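Local coordinates for protein AMP-dependent synthetase and ligase (Xenorhabdus doucetiae, PDB 6QSR) that probably acts, in a heterocomplex with a FabA/FabZ-like partner, in the dehydration step of aryl polyene pigment biosynthesis by a type II polyketide synthase, at residues L38-G41 against V42-I45. Residues are numbered along the deposited sequence; the frame is centred on the assembly and turned at random.
Sequences LLPG and VAQI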
# COMPACT_ATOMS: atom_id res chain seq x y z
N LEU A 38 6.92 -7.14 8.00
CA LEU A 38 6.36 -7.53 6.71
C LEU A 38 6.49 -6.37 5.76
O LEU A 38 6.27 -5.22 6.16
CB LEU A 38 4.87 -7.87 6.84
CG LEU A 38 4.50 -9.13 7.59
CD1 LEU A 38 2.99 -9.18 7.78
CD2 LEU A 38 5.00 -10.37 6.86
N LEU A 39 6.83 -6.65 4.51
CA LEU A 39 6.96 -5.60 3.50
C LEU A 39 5.56 -5.15 3.08
O LEU A 39 4.77 -5.98 2.60
CB LEU A 39 7.75 -6.13 2.29
CG LEU A 39 8.15 -5.11 1.23
CD1 LEU A 39 9.19 -4.14 1.76
CD2 LEU A 39 8.67 -5.81 -0.02
N PRO A 40 5.23 -3.85 3.27
CA PRO A 40 3.92 -3.36 2.81
C PRO A 40 3.70 -3.53 1.31
O PRO A 40 4.66 -3.42 0.52
CB PRO A 40 3.95 -1.86 3.16
CG PRO A 40 4.99 -1.72 4.22
CD PRO A 40 6.01 -2.77 3.91
N GLY A 41 2.45 -3.78 0.93
CA GLY A 41 2.02 -3.87 -0.48
C GLY A 41 2.37 -2.62 -1.28
O GLY A 41 2.79 -2.71 -2.43
N VAL A 42 2.19 -1.46 -0.65
CA VAL A 42 2.55 -0.18 -1.28
C VAL A 42 4.03 -0.02 -1.63
O VAL A 42 4.36 0.65 -2.60
CB VAL A 42 2.05 1.01 -0.43
CG1 VAL A 42 2.90 1.21 0.83
CG2 VAL A 42 2.01 2.29 -1.26
N ALA A 43 4.92 -0.62 -0.84
CA ALA A 43 6.36 -0.56 -1.11
C ALA A 43 6.71 -1.31 -2.40
O ALA A 43 7.56 -0.85 -3.17
CB ALA A 43 7.16 -1.11 0.06
N GLN A 44 6.02 -2.42 -2.62
CA GLN A 44 6.17 -3.22 -3.84
C GLN A 44 5.71 -2.44 -5.07
O GLN A 44 6.34 -2.51 -6.13
CB GLN A 44 5.40 -4.55 -3.71
CG GLN A 44 5.92 -5.46 -2.59
CD GLN A 44 5.04 -6.68 -2.38
OE1 GLN A 44 4.77 -7.43 -3.32
NE2 GLN A 44 4.60 -6.89 -1.14
N ILE A 45 4.64 -1.66 -4.92
CA ILE A 45 4.16 -0.77 -5.99
C ILE A 45 5.15 0.39 -6.19
O ILE A 45 5.47 0.75 -7.34
CB ILE A 45 2.73 -0.27 -5.71
CG1 ILE A 45 1.76 -1.46 -5.74
CG2 ILE A 45 2.29 0.76 -6.75
CD1 ILE A 45 0.51 -1.23 -4.94
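Leu-39 reaches forward over the first turn of the helix with both methyl groups. CD1 of Leu-39 meets CB of Ala-43 at 4.0 Å. CD2 of Leu-39 lies 3.8 Å from CG of Gln-44, and the two side chains cross at a slant. With chi1 at -172°, CG of Leu-39 points away from its own backbone N, which brings both methyls to Ala-43 and Gln-44. CB of the Pro-40 ring sits 4.0 Å from CG1 of Val-42, the methyl held between backbone N and carbonyl carbon.

Pro-40 is the N-cap of helix 41-56. The backbone bond from Ala-43 N to Pro-40 O is weak, 3.1 Å long and bent to 132° at the hydrogen. CB of Ala-43 lies 3.4 Å from Pro-40 O. An i to i+4 backbone bond runs from Ile-45 N to Gly-41 O at 3.3 Å. It lies in the carbonyl plane. CG1 and CD1 of Ile-45 pass the same carbonyl, each 3.7 Å from Gly-41 O.

This turn opens the central helix of a hotdog fold, the helix around which the antiparallel sheet wraps. Gln-44 runs extended beyond CG; its OE1 is hydrogen-bonded to Ser-111 OG on strand 109-118, and its backbone O accepts a bond from Tyr-97 OH. Ile-45 packs on Ile-65 and Phe-70 of strand 61-70, while Trp-28 touches Val-42 and Ala-43. From the FabA/FabZ-like chain, Met-38 packs on Pro-40 and Ile-80 on both Val-42 and Ile-45.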